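Local atomic coordinates of putative dimetal phosphatase (Danio rerio, PDB entry 2NXF), a protein that probably hydrolyses ADP-ribose and CDP-alcohols such as CDP-choline at a dinuclear metal centre of the calcineurin-like phosphoesterase type. Residues Asn141-Leu146 with Asp210-Leu215; Leu152-Arg157 with Arg169-His174; Cys234-Ile239 with His280-Gly285. All blocks are in the same frame, centred on the assembly; numbering follows the deposited sequence.

Contact 1: Asn141-Leu146 with Asp210-Leu215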
ATOM      1  N   ASN A 141       1.917  17.112  15.626  1.00 24.34           N
ATOM      2  CA  ASN A 141       3.260  17.012  15.023  1.00 23.57           C
ATOM      3  C   ASN A 141       3.461  15.811  14.091  1.00 23.51           C
ATOM      4  O   ASN A 141       4.599  15.535  13.682  1.00 23.68           O
ATOM      5  CB  ASN A 141       4.377  17.029  16.093  1.00 24.42           C
ATOM      6  CG  ASN A 141       4.261  18.204  17.053  1.00 25.09           C
ATOM      7  OD1 ASN A 141       4.166  18.026  18.274  1.00 28.69           O
ATOM      8  ND2 ASN A 141       4.274  19.412  16.510  1.00 22.60           N
ATOM      9  N   PHE A 142       2.380  15.094  13.792  1.00 22.34           N
ATOM     10  CA  PHE A 142       2.426  13.956  12.852  1.00 22.38           C
ATOM     11  C   PHE A 142       1.422  14.103  11.745  1.00 23.58           C
ATOM     12  O   PHE A 142       0.338  14.686  11.942  1.00 24.49           O
ATOM     13  CB  PHE A 142       2.203  12.622  13.577  1.00 21.98           C
ATOM     14  CG  PHE A 142       3.310  12.282  14.517  1.00 21.78           C
ATOM     15  CD1 PHE A 142       4.462  11.673  14.040  1.00 21.47           C
ATOM     16  CD2 PHE A 142       3.227  12.610  15.875  1.00 23.04           C
ATOM     17  CE1 PHE A 142       5.523  11.390  14.900  1.00 20.30           C
ATOM     18  CE2 PHE A 142       4.281  12.314  16.750  1.00 23.32           C
ATOM     19  CZ  PHE A 142       5.424  11.707  16.256  1.00 21.24           C
ATOM     20  N   ARG A 143       1.785  13.589  10.573  1.00 22.42           N
ATOM     21  CA  ARG A 143       0.892  13.678   9.422  1.00 22.86           C
ATOM     22  C   ARG A 143       0.957  12.365   8.665  1.00 23.19           C
ATOM     23  O   ARG A 143       2.042  11.814   8.513  1.00 22.83           O
ATOM     24  CB  ARG A 143       1.262  14.854   8.520  1.00 22.91           C
ATOM     25  CG  ARG A 143       0.168  15.080   7.435  1.00 25.18           C
ATOM     26  CD  ARG A 143       0.177  16.474   6.910  1.00 25.74           C
ATOM     27  NE  ARG A 143      -0.003  17.430   7.992  1.00 24.67           N
ATOM     28  CZ  ARG A 143      -1.181  17.902   8.396  1.00 24.86           C
ATOM     29  NH1 ARG A 143      -2.312  17.528   7.793  1.00 24.66           N
ATOM     30  NH2 ARG A 143      -1.223  18.755   9.393  1.00 23.43           N
ATOM     31  N   PHE A 144      -0.208  11.852   8.257  1.00 23.04           N
ATOM     32  CA  PHE A 144      -0.304  10.650   7.409  1.00 23.41           C
ATOM     33  C   PHE A 144      -0.695  11.077   6.014  1.00 24.11           C
ATOM     34  O   PHE A 144      -1.574  11.936   5.842  1.00 23.60           O
ATOM     35  CB  PHE A 144      -1.411   9.703   7.912  1.00 24.79           C
ATOM     36  CG  PHE A 144      -1.023   8.837   9.091  1.00 26.61           C
ATOM     37  CD1 PHE A 144       0.065   9.141   9.892  1.00 28.54           C
ATOM     38  CD2 PHE A 144      -1.795   7.719   9.414  1.00 28.80           C
ATOM     39  CE1 PHE A 144       0.394   8.305  11.002  1.00 30.28           C
ATOM     40  CE2 PHE A 144      -1.469   6.898  10.503  1.00 28.79           C
ATOM     41  CZ  PHE A 144      -0.382   7.187  11.281  1.00 28.73           C
ATOM     42  N   VAL A 145      -0.085  10.444   5.013  1.00 23.70           N
ATOM     43  CA  VAL A 145      -0.415  10.714   3.618  1.00 24.57           C
ATOM     44  C   VAL A 145      -0.644   9.353   2.971  1.00 25.17           C
ATOM     45  O   VAL A 145       0.220   8.470   3.066  1.00 25.21           O
ATOM     46  CB  VAL A 145       0.743  11.443   2.883  1.00 24.49           C
ATOM     47  CG1 VAL A 145       0.384  11.688   1.405  1.00 26.01           C
ATOM     48  CG2 VAL A 145       1.096  12.783   3.579  1.00 23.88           C
ATOM     49  N   LEU A 146      -1.799   9.165   2.338  1.00 25.27           N
ATOM     50  CA  LEU A 146      -2.077   7.933   1.606  1.00 25.78           C
ATOM     51  C   LEU A 146      -2.048   8.288   0.136  1.00 26.20           C
ATOM     52  O   LEU A 146      -2.740   9.237  -0.279  1.00 25.41           O
ATOM     53  CB  LEU A 146      -3.472   7.372   1.943  1.00 26.22           C
ATOM     54  CG  LEU A 146      -3.548   6.348   3.087  1.00 29.16           C
ATOM     55  CD1 LEU A 146      -3.354   7.075   4.407  1.00 31.92           C
ATOM     56  CD2 LEU A 146      -4.899   5.593   3.054  1.00 27.01           C
ATOM     57  N   ASP A 210       4.426  16.910  -2.829  1.00 23.27           N
ATOM     58  CA  ASP A 210       5.525  17.856  -2.600  1.00 24.00           C
ATOM     59  C   ASP A 210       5.077  19.071  -1.767  1.00 24.58           C
ATOM     60  O   ASP A 210       5.801  19.525  -0.876  1.00 24.13           O
ATOM     61  CB  ASP A 210       6.129  18.303  -3.933  1.00 23.83           C
ATOM     62  CG  ASP A 210       7.339  19.170  -3.745  1.00 26.21           C
ATOM     63  OD1 ASP A 210       8.347  18.693  -3.177  1.00 28.82           O
ATOM     64  OD2 ASP A 210       7.267  20.355  -4.115  1.00 29.23           O
ATOM     65  N   ALA A 211       3.871  19.569  -2.048  1.00 24.32           N
ATOM     66  CA  ALA A 211       3.302  20.710  -1.302  1.00 23.90           C
ATOM     67  C   ALA A 211       3.014  20.344   0.147  1.00 23.44           C
ATOM     68  O   ALA A 211       3.344  21.108   1.062  1.00 22.77           O
ATOM     69  CB  ALA A 211       2.024  21.208  -1.985  1.00 24.69           C
ATOM     70  N   VAL A 212       2.391  19.182   0.347  1.00 23.83           N
ATOM     71  CA  VAL A 212       2.113  18.664   1.707  1.00 23.14           C
ATOM     72  C   VAL A 212       3.424  18.614   2.500  1.00 23.35           C
ATOM     73  O   VAL A 212       3.509  19.093   3.638  1.00 22.85           O
ATOM     74  CB  VAL A 212       1.417  17.280   1.650  1.00 23.31           C
ATOM     75  CG1 VAL A 212       1.283  16.667   3.050  1.00 23.49           C
ATOM     76  CG2 VAL A 212       0.017  17.443   1.030  1.00 24.23           C
ATOM     77  N   LEU A 213       4.469  18.071   1.873  1.00 22.48           N
ATOM     78  CA  LEU A 213       5.753  17.937   2.570  1.00 22.79           C
ATOM     79  C   LEU A 213       6.455  19.253   2.881  1.00 22.56           C
ATOM     80  O   LEU A 213       7.099  19.385   3.923  1.00 22.42           O
ATOM     81  CB  LEU A 213       6.678  16.992   1.788  1.00 22.69           C
ATOM     82  CG  LEU A 213       6.144  15.551   1.668  1.00 23.71           C
ATOM     83  CD1 LEU A 213       7.115  14.701   0.846  1.00 26.10           C
ATOM     84  CD2 LEU A 213       5.836  14.867   3.034  1.00 24.73           C
ATOM     85  N   THR A 214       6.333  20.239   1.987  1.00 22.20           N
ATOM     86  CA  THR A 214       6.861  21.579   2.226  1.00 22.35           C
ATOM     87  C   THR A 214       6.205  22.181   3.477  1.00 22.35           C
ATOM     88  O   THR A 214       6.881  22.714   4.356  1.00 22.71           O
ATOM     89  CB  THR A 214       6.632  22.483   1.001  1.00 22.66           C
ATOM     90  OG1 THR A 214       7.422  22.008  -0.104  1.00 24.45           O
ATOM     91  CG2 THR A 214       6.985  23.949   1.309  1.00 20.69           C
ATOM     92  N   LEU A 215       4.888  22.048   3.569  1.00 22.86           N
ATOM     93  CA  LEU A 215       4.180  22.593   4.710  1.00 23.86           C
ATOM     94  C   LEU A 215       4.569  21.834   5.981  1.00 22.72           C
ATOM     95  O   LEU A 215       4.833  22.460   7.007  1.00 22.95           O
ATOM     96  CB  LEU A 215       2.677  22.602   4.467  1.00 24.03           C
ATOM     97  CG  LEU A 215       2.192  23.532   3.322  1.00 27.06           C
ATOM     98  CD1 LEU A 215       0.713  23.724   3.556  1.00 32.38           C
ATOM     99  CD2 LEU A 215       2.879  24.892   3.276  1.00 30.97           C
TER

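Contact 2: Leu152-Arg157 with Arg169-His174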
ATOM      1  N   LEU A 152      -1.662   6.637 -12.388  1.00 24.14           N
ATOM      2  CA  LEU A 152      -1.315   6.244 -13.749  1.00 24.73           C
ATOM      3  C   LEU A 152      -1.305   4.726 -13.774  1.00 24.97           C
ATOM      4  O   LEU A 152      -0.485   4.109 -13.115  1.00 25.90           O
ATOM      5  CB  LEU A 152       0.057   6.809 -14.138  1.00 25.29           C
ATOM      6  CG  LEU A 152       0.191   8.334 -14.105  1.00 25.51           C
ATOM      7  CD1 LEU A 152       1.584   8.692 -14.594  1.00 28.88           C
ATOM      8  CD2 LEU A 152      -0.875   9.016 -14.958  1.00 25.52           C
ATOM      9  N   SER A 153      -2.242   4.126 -14.498  1.00 24.59           N
ATOM     10  CA  SER A 153      -2.287   2.673 -14.646  1.00 23.90           C
ATOM     11  C   SER A 153      -3.217   2.341 -15.788  1.00 24.35           C
ATOM     12  O   SER A 153      -4.004   3.190 -16.231  1.00 23.37           O
ATOM     13  CB  SER A 153      -2.803   2.008 -13.363  1.00 24.49           C
ATOM     14  OG  SER A 153      -4.181   2.312 -13.123  1.00 24.98           O
ATOM     15  N   VAL A 154      -3.115   1.115 -16.289  1.00 23.32           N
ATOM     16  CA  VAL A 154      -4.108   0.664 -17.250  1.00 24.13           C
ATOM     17  C   VAL A 154      -5.235  -0.103 -16.556  1.00 24.79           C
ATOM     18  O   VAL A 154      -6.325  -0.225 -17.101  1.00 26.15           O
ATOM     19  CB  VAL A 154      -3.495  -0.150 -18.411  1.00 24.15           C
ATOM     20  CG1 VAL A 154      -2.599   0.735 -19.265  1.00 24.44           C
ATOM     21  CG2 VAL A 154      -2.734  -1.364 -17.886  1.00 23.44           C
ATOM     22  N   ILE A 155      -4.965  -0.601 -15.346  1.00 24.84           N
ATOM     23  CA  ILE A 155      -5.948  -1.428 -14.643  1.00 24.52           C
ATOM     24  C   ILE A 155      -6.910  -0.598 -13.779  1.00 24.40           C
ATOM     25  O   ILE A 155      -8.012  -1.076 -13.437  1.00 24.85           O
ATOM     26  CB  ILE A 155      -5.287  -2.532 -13.784  1.00 24.44           C
ATOM     27  CG1 ILE A 155      -4.416  -1.917 -12.666  1.00 24.89           C
ATOM     28  CG2 ILE A 155      -4.531  -3.532 -14.659  1.00 24.85           C
ATOM     29  CD1 ILE A 155      -4.001  -2.931 -11.634  1.00 25.41           C
ATOM     30  N   GLY A 156      -6.501   0.628 -13.457  1.00 25.01           N
ATOM     31  CA  GLY A 156      -7.284   1.521 -12.594  1.00 25.60           C
ATOM     32  C   GLY A 156      -7.816   2.786 -13.256  1.00 25.78           C
ATOM     33  O   GLY A 156      -8.212   3.741 -12.572  1.00 26.12           O
ATOM     34  N   ARG A 157      -7.805   2.806 -14.583  1.00 25.28           N
ATOM     35  CA  ARG A 157      -8.364   3.927 -15.351  1.00 25.19           C
ATOM     36  C   ARG A 157      -9.218   3.375 -16.503  1.00 25.63           C
ATOM     37  O   ARG A 157      -8.990   2.256 -16.954  1.00 25.29           O
ATOM     38  CB  ARG A 157      -7.227   4.804 -15.885  1.00 24.19           C
ATOM     39  CG  ARG A 157      -6.426   5.567 -14.811  1.00 23.28           C
ATOM     40  CD  ARG A 157      -7.307   6.593 -14.076  1.00 24.36           C
ATOM     41  NE  ARG A 157      -6.571   7.297 -13.022  1.00 21.46           N
ATOM     42  CZ  ARG A 157      -7.134   8.116 -12.138  1.00 21.44           C
ATOM     43  NH1 ARG A 157      -8.463   8.302 -12.139  1.00 22.20           N
ATOM     44  NH2 ARG A 157      -6.369   8.733 -11.240  1.00 22.58           N
ATOM     45  N   ARG A 169       0.512   4.230 -23.019  1.00 23.93           N
ATOM     46  CA  ARG A 169       1.687   4.657 -23.792  1.00 24.81           C
ATOM     47  C   ARG A 169       2.997   4.465 -23.002  1.00 25.45           C
ATOM     48  O   ARG A 169       3.993   3.992 -23.562  1.00 25.78           O
ATOM     49  CB  ARG A 169       1.510   6.106 -24.229  1.00 24.57           C
ATOM     50  CG  ARG A 169       0.476   6.223 -25.324  1.00 24.82           C
ATOM     51  CD  ARG A 169       0.152   7.656 -25.703  1.00 26.15           C
ATOM     52  NE  ARG A 169      -0.809   7.661 -26.800  1.00 29.43           N
ATOM     53  CZ  ARG A 169      -1.429   8.742 -27.271  1.00 31.18           C
ATOM     54  NH1 ARG A 169      -1.188   9.935 -26.746  1.00 32.41           N
ATOM     55  NH2 ARG A 169      -2.294   8.628 -28.278  1.00 32.90           N
ATOM     56  N   ILE A 170       2.989   4.846 -21.724  1.00 25.50           N
ATOM     57  CA  ILE A 170       4.155   4.665 -20.844  1.00 26.64           C
ATOM     58  C   ILE A 170       4.481   3.172 -20.714  1.00 25.87           C
ATOM     59  O   ILE A 170       5.616   2.755 -20.944  1.00 25.65           O
ATOM     60  CB  ILE A 170       3.921   5.250 -19.423  1.00 26.93           C
ATOM     61  CG1 ILE A 170       3.741   6.778 -19.457  1.00 28.21           C
ATOM     62  CG2 ILE A 170       5.046   4.796 -18.434  1.00 28.89           C
ATOM     63  CD1 ILE A 170       3.178   7.338 -18.104  1.00 28.58           C
ATOM     64  N   LEU A 171       3.472   2.375 -20.377  1.00 24.46           N
ATOM     65  CA  LEU A 171       3.667   0.936 -20.186  1.00 24.52           C
ATOM     66  C   LEU A 171       4.196   0.250 -21.450  1.00 25.33           C
ATOM     67  O   LEU A 171       5.155  -0.532 -21.385  1.00 26.03           O
ATOM     68  CB  LEU A 171       2.363   0.266 -19.759  1.00 24.97           C
ATOM     69  CG  LEU A 171       2.345  -1.266 -19.598  1.00 23.31           C
ATOM     70  CD1 LEU A 171       3.457  -1.721 -18.640  1.00 26.26           C
ATOM     71  CD2 LEU A 171       0.955  -1.692 -19.093  1.00 24.69           C
ATOM     72  N   THR A 172       3.571   0.525 -22.593  1.00 24.05           N
ATOM     73  CA  THR A 172       3.943  -0.178 -23.828  1.00 24.55           C
ATOM     74  C   THR A 172       5.217   0.384 -24.475  1.00 24.55           C
ATOM     75  O   THR A 172       5.838  -0.276 -25.316  1.00 24.36           O
ATOM     76  CB  THR A 172       2.775  -0.275 -24.835  1.00 25.07           C
ATOM     77  OG1 THR A 172       2.345   1.045 -25.217  1.00 24.67           O
ATOM     78  CG2 THR A 172       1.604  -1.069 -24.221  1.00 24.39           C
ATOM     79  N   GLN A 173       5.622   1.590 -24.079  1.00 24.27           N
ATOM     80  CA  GLN A 173       6.943   2.093 -24.479  1.00 25.14           C
ATOM     81  C   GLN A 173       8.064   1.261 -23.843  1.00 24.46           C
ATOM     82  O   GLN A 173       9.133   1.085 -24.433  1.00 24.24           O
ATOM     83  CB  GLN A 173       7.111   3.574 -24.123  1.00 25.46           C
ATOM     84  CG  GLN A 173       8.379   4.240 -24.683  1.00 30.87           C
ATOM     85  CD  GLN A 173       8.558   4.052 -26.184  1.00 36.17           C
ATOM     86  OE1 GLN A 173       7.589   4.065 -26.958  1.00 38.88           O
ATOM     87  NE2 GLN A 173       9.811   3.882 -26.612  1.00 38.64           N
ATOM     88  N   HIS A 174       7.804   0.739 -22.647  1.00 24.33           N
ATOM     89  CA  HIS A 174       8.797  -0.034 -21.918  1.00 24.84           C
ATOM     90  C   HIS A 174       8.605  -1.542 -22.039  1.00 25.15           C
ATOM     91  O   HIS A 174       9.568  -2.309 -21.892  1.00 25.45           O
ATOM     92  CB  HIS A 174       8.770   0.365 -20.443  1.00 25.19           C
ATOM     93  CG  HIS A 174       9.276   1.753 -20.186  1.00 26.40           C
ATOM     94  ND1 HIS A 174      10.615   2.034 -20.010  1.00 27.13           N
ATOM     95  CD2 HIS A 174       8.625   2.936 -20.084  1.00 28.15           C
ATOM     96  CE1 HIS A 174      10.767   3.332 -19.811  1.00 28.86           C
ATOM     97  NE2 HIS A 174       9.575   3.902 -19.845  1.00 29.19           N
TER

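Contact 3: Cys234-Ile239 with His280-Gly285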
ATOM      1  N   CYS A 234      16.034  -0.520  -2.769  0.60 25.69           N
ATOM      2  CA  CYS A 234      16.607  -1.276  -1.631  0.60 26.72           C
ATOM      3  C   CYS A 234      15.545  -1.962  -0.782  0.60 25.83           C
ATOM      4  O   CYS A 234      15.865  -2.837   0.028  0.60 25.13           O
ATOM      5  CB  CYS A 234      17.489  -0.407  -0.714  0.60 27.21           C
ATOM      6  SG  CYS A 234      16.798   1.178  -0.141  0.60 33.83           S
ATOM      7  N   ALA A 235      14.292  -1.558  -0.969  1.00 25.07           N
ATOM      8  CA  ALA A 235      13.198  -2.001  -0.099  1.00 24.77           C
ATOM      9  C   ALA A 235      12.236  -2.991  -0.733  1.00 25.30           C
ATOM     10  O   ALA A 235      11.285  -3.422  -0.081  1.00 25.69           O
ATOM     11  CB  ALA A 235      12.417  -0.778   0.443  1.00 25.12           C
ATOM     12  N   ALA A 236      12.467  -3.359  -1.994  1.00 24.86           N
ATOM     13  CA  ALA A 236      11.542  -4.269  -2.681  1.00 25.41           C
ATOM     14  C   ALA A 236      12.201  -4.833  -3.921  1.00 25.88           C
ATOM     15  O   ALA A 236      13.150  -4.254  -4.437  1.00 25.48           O
ATOM     16  CB  ALA A 236      10.278  -3.545  -3.078  1.00 26.34           C
ATOM     17  N   ASP A 237      11.669  -5.950  -4.402  1.00 25.86           N
ATOM     18  CA  ASP A 237      12.112  -6.502  -5.681  1.00 26.76           C
ATOM     19  C   ASP A 237      11.788  -5.492  -6.797  1.00 25.98           C
ATOM     20  O   ASP A 237      10.734  -4.855  -6.759  1.00 25.35           O
ATOM     21  CB  ASP A 237      11.425  -7.838  -5.948  1.00 28.21           C
ATOM     22  CG  ASP A 237      12.007  -8.554  -7.152  1.00 32.35           C
ATOM     23  OD1 ASP A 237      11.610  -8.254  -8.300  1.00 37.34           O
ATOM     24  OD2 ASP A 237      12.901  -9.421  -6.974  1.00 37.83           O
ATOM     25  N   PRO A 238      12.693  -5.336  -7.788  1.00 26.22           N
ATOM     26  CA  PRO A 238      12.452  -4.376  -8.884  1.00 26.09           C
ATOM     27  C   PRO A 238      11.100  -4.572  -9.585  1.00 26.11           C
ATOM     28  O   PRO A 238      10.495  -3.595 -10.015  1.00 25.82           O
ATOM     29  CB  PRO A 238      13.576  -4.666  -9.873  1.00 26.46           C
ATOM     30  CG  PRO A 238      14.618  -5.338  -9.110  1.00 27.36           C
ATOM     31  CD  PRO A 238      13.988  -6.025  -7.937  1.00 26.32           C
ATOM     32  N   ILE A 239      10.614  -5.810  -9.674  1.00 25.79           N
ATOM     33  CA  ILE A 239       9.344  -6.035 -10.369  1.00 25.50           C
ATOM     34  C   ILE A 239       8.168  -5.407  -9.642  1.00 25.84           C
ATOM     35  O   ILE A 239       7.084  -5.285 -10.218  1.00 25.59           O
ATOM     36  CB  ILE A 239       9.056  -7.528 -10.669  1.00 25.68           C
ATOM     37  CG1 ILE A 239       8.054  -7.648 -11.843  1.00 24.85           C
ATOM     38  CG2 ILE A 239       8.580  -8.259  -9.405  1.00 26.71           C
ATOM     39  CD1 ILE A 239       7.949  -9.059 -12.454  1.00 26.06           C
ATOM     40  N   HIS A 280      12.348   3.297   4.451  1.00 23.50           N
ATOM     41  CA  HIS A 280      11.368   2.622   3.592  1.00 23.96           C
ATOM     42  C   HIS A 280      11.052   1.270   4.176  1.00 24.11           C
ATOM     43  O   HIS A 280      11.965   0.525   4.558  1.00 24.36           O
ATOM     44  CB  HIS A 280      11.901   2.511   2.163  1.00 23.96           C
ATOM     45  CG  HIS A 280      12.011   3.848   1.497  1.00 24.19           C
ATOM     46  ND1 HIS A 280      11.082   4.293   0.588  1.00 24.97           N
ATOM     47  CD2 HIS A 280      12.876   4.876   1.696  1.00 25.60           C
ATOM     48  CE1 HIS A 280      11.388   5.528   0.222  1.00 25.15           C
ATOM     49  NE2 HIS A 280      12.479   5.902   0.871  1.00 26.46           N
ATOM     50  N   ILE A 281       9.755   0.982   4.285  1.00 23.92           N
ATOM     51  CA  ILE A 281       9.302  -0.288   4.836  1.00 24.41           C
ATOM     52  C   ILE A 281       8.317  -0.910   3.855  1.00 24.33           C
ATOM     53  O   ILE A 281       7.322  -0.285   3.476  1.00 24.39           O
ATOM     54  CB  ILE A 281       8.585  -0.105   6.197  1.00 23.45           C
ATOM     55  CG1 ILE A 281       9.480   0.655   7.188  1.00 25.38           C
ATOM     56  CG2 ILE A 281       8.141  -1.465   6.781  1.00 26.79           C
ATOM     57  CD1 ILE A 281       8.705   1.220   8.385  1.00 26.80           C
ATOM     58  N   THR A 282       8.605  -2.136   3.427  1.00 23.19           N
ATOM     59  CA  THR A 282       7.665  -2.888   2.607  1.00 23.75           C
ATOM     60  C   THR A 282       7.182  -4.065   3.442  1.00 24.58           C
ATOM     61  O   THR A 282       7.958  -4.942   3.778  1.00 25.47           O
ATOM     62  CB  THR A 282       8.316  -3.374   1.291  1.00 24.48           C
ATOM     63  OG1 THR A 282       8.876  -2.249   0.603  1.00 24.73           O
ATOM     64  CG2 THR A 282       7.268  -4.082   0.367  1.00 25.19           C
ATOM     65  N   LEU A 283       5.905  -4.040   3.804  1.00 24.83           N
ATOM     66  CA  LEU A 283       5.356  -5.047   4.695  1.00 25.23           C
ATOM     67  C   LEU A 283       5.176  -6.387   4.010  1.00 24.98           C
ATOM     68  O   LEU A 283       4.656  -6.460   2.886  1.00 24.55           O
ATOM     69  CB  LEU A 283       3.998  -4.584   5.230  1.00 26.00           C
ATOM     70  CG  LEU A 283       4.019  -3.406   6.194  1.00 29.36           C
ATOM     71  CD1 LEU A 283       2.585  -2.938   6.418  1.00 31.49           C
ATOM     72  CD2 LEU A 283       4.688  -3.819   7.526  1.00 31.00           C
ATOM     73  N   GLU A 284       5.634  -7.439   4.690  1.00 24.12           N
ATOM     74  CA  GLU A 284       5.386  -8.823   4.266  1.00 24.62           C
ATOM     75  C   GLU A 284       3.891  -9.056   4.104  1.00 25.26           C
ATOM     76  O   GLU A 284       3.095  -8.523   4.886  1.00 25.91           O
ATOM     77  CB  GLU A 284       5.958  -9.788   5.314  1.00 24.88           C
ATOM     78  CG  GLU A 284       7.508  -9.845   5.335  1.00 24.25           C
ATOM     79  CD  GLU A 284       8.211  -8.673   6.049  1.00 25.14           C
ATOM     80  OE1 GLU A 284       7.569  -7.804   6.671  1.00 28.24           O
ATOM     81  OE2 GLU A 284       9.460  -8.618   5.992  1.00 28.67           O
ATOM     82  N   GLY A 285       3.511  -9.857   3.100  1.00 25.63           N
ATOM     83  CA  GLY A 285       2.088  -9.973   2.755  1.00 25.99           C
ATOM     84  C   GLY A 285       1.410 -11.126   3.468  1.00 25.74           C
ATOM     85  O   GLY A 285       1.938 -12.250   3.532  1.00 25.63           O
TER

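Contact 1: Asn141-Leu146 with Asp210-Leu215
V212 pushes its CG1 methyl from the helix toward the strand, where it meets both V145 and R143. With V145 the meeting is tip to tip: CG1 of V212 stands 3.9 Å from CG2 of V145. The same methyl lies 4.0 Å from CD of R143, whose chain passes it at a slant. One methyl therefore serves two strand residues, and the patch is small, with 101 Å² buried in all. V212 has its CG1 trans to its own backbone N (chi1 173°), which sends that branch out from the helix. A short, branched valine suits a place where helix and strand backbones remain 8.6 Å apart between the CA atoms of V145 and V212.

R143 meets V212 through its aliphatic part alone. Its chain bends at chi3 (-57°), turning the guanidinium away from the valine, to salt bridges with E135 and E221. An arginine suits this place because its methylene chain can pack on V212 while its charged end pairs with two glutamates.

Alternation along the strand sorts the side chains: R143 and V145 face the helix, while F144 turns to the other side and meets F8 edge-to-face. Strand 142-146 runs between strands 134-139 and 222-227 in the seven-stranded sheet; helix 203-219 packs on one face, W208 and L209 also touching V145, and F8 belongs to the six-stranded sheet beyond the other.

Contact 2: Leu152-Arg157 with Arg169-His174
L152 and V154 meet I170 and L171 in two separate apolar contacts, each made by a single pair of methyl groups. In the first, CD1 of L152 lies 4.1 Å from CD1 of I170; in the second, CG2 of V154 approaches CD2 of L171 to 3.9 Å. In both pairs the side chains cross at about a right angle, so they meet at their methyl ends with little overlap. The helix residues are consecutive and the loop residues alternate: the extended backbone at S153 turns its side chain away from the helix and leaves L152 and V154 facing it. L171 holds its CG trans to the backbone N (chi1 176°), from where its CD2 branch reaches V154. A long leucine at L171 makes up for the short V154 across a gap of 8.3 Å between their CA atoms, while L152 and I170 are two long chains spanning 9.1 Å from CA to CA.

Within the loop segment, S153 makes the side-chain hydrogen bond. Its OG accepts from the backbone N of G156 at 2.9 Å, with a bent N-H...O angle of 134°, and is also hydrogen-bonded to the carbonyl O of Y150. A side chain at G156 would run into this same hydroxyl, which is consistent with a glycine here.

R157 forms salt bridges with D151 and D130.

A bound zinc ion, apart from the dinuclear centre, lies about 3 Å from the I170 side chain, although isoleucine has no donor atom to give it. The dinuclear site is farther off: the V154 side chain is about 10 Å from that of its ligand N96, which I155 touches. The S153 to G156 bond makes an ST motif, which shapes a loop following strand 142-146 on the active-site side of this calcineurin-like phosphoesterase, and helix 162-174 packs against that loop.

Contact 3: Cys234-Ile239 with His280-Gly285
A235, just after the disulfide-bonded C234, brings its CB to 3.7 Å from CB of H280. Alanine's single methyl suits so close an approach, the CA atoms of the two residues being 6.2 Å apart. Its carbonyl makes the one polar link: T282 OG1 donates to A235 O at 2.8 Å. The hydroxyl comes from above the carbonyl plane, 47° out of it, with a C=O...O angle of 131°. T282 places OG1 there with chi1 at -55°, beside its own backbone N, while CG2 takes the position trans to that N. A valine in place of T282 would keep a similar shape but would probably leave the carbonyl of the buried A235 without this donor and the loop less firmly tied to the strand.

A236 follows with its CB 4.1 Å from T282 OG1, a light contact that a small residue can make beside P230 and D266. D237 then turns to its own chain: its OD1 accepts from I239 N at 3.0 Å, nearly straight, closing an Asx turn around P238, where the 3-10 segment begins. The backbone N of D237 is hydrogen-bonded to D266 OD2.

D266 lies in sequence between the zinc ligands H265 and H267, and the T282 side chain is about 6 Å from that of H265. Loops of this kind, following parallel strands and gathered at the metal centre, characterise the metallophosphoesterase fold.

How the contacts relate
Contacts 1 and 3 are buried and both reach the seven-stranded sheet, at strand 142-146 in the first and strand 279-282 in the third; contact 2 is only partly buried and joins a loop to a helix. Along the chain, contact 2 falls between the two halves of contact 1, which closes before contact 3 begins. None of them touch: centres lie 21 to 27 Å apart. Contact 1, away from the metal sites, rests on apolar contacts between helix and sheet. Contact 2 is likewise apolar across its interface, though it lies near zinc. Contact 3 alone is bridged by a hydrogen bond, where a backbone carbonyl of a buried loop residue finds a donor on the strand.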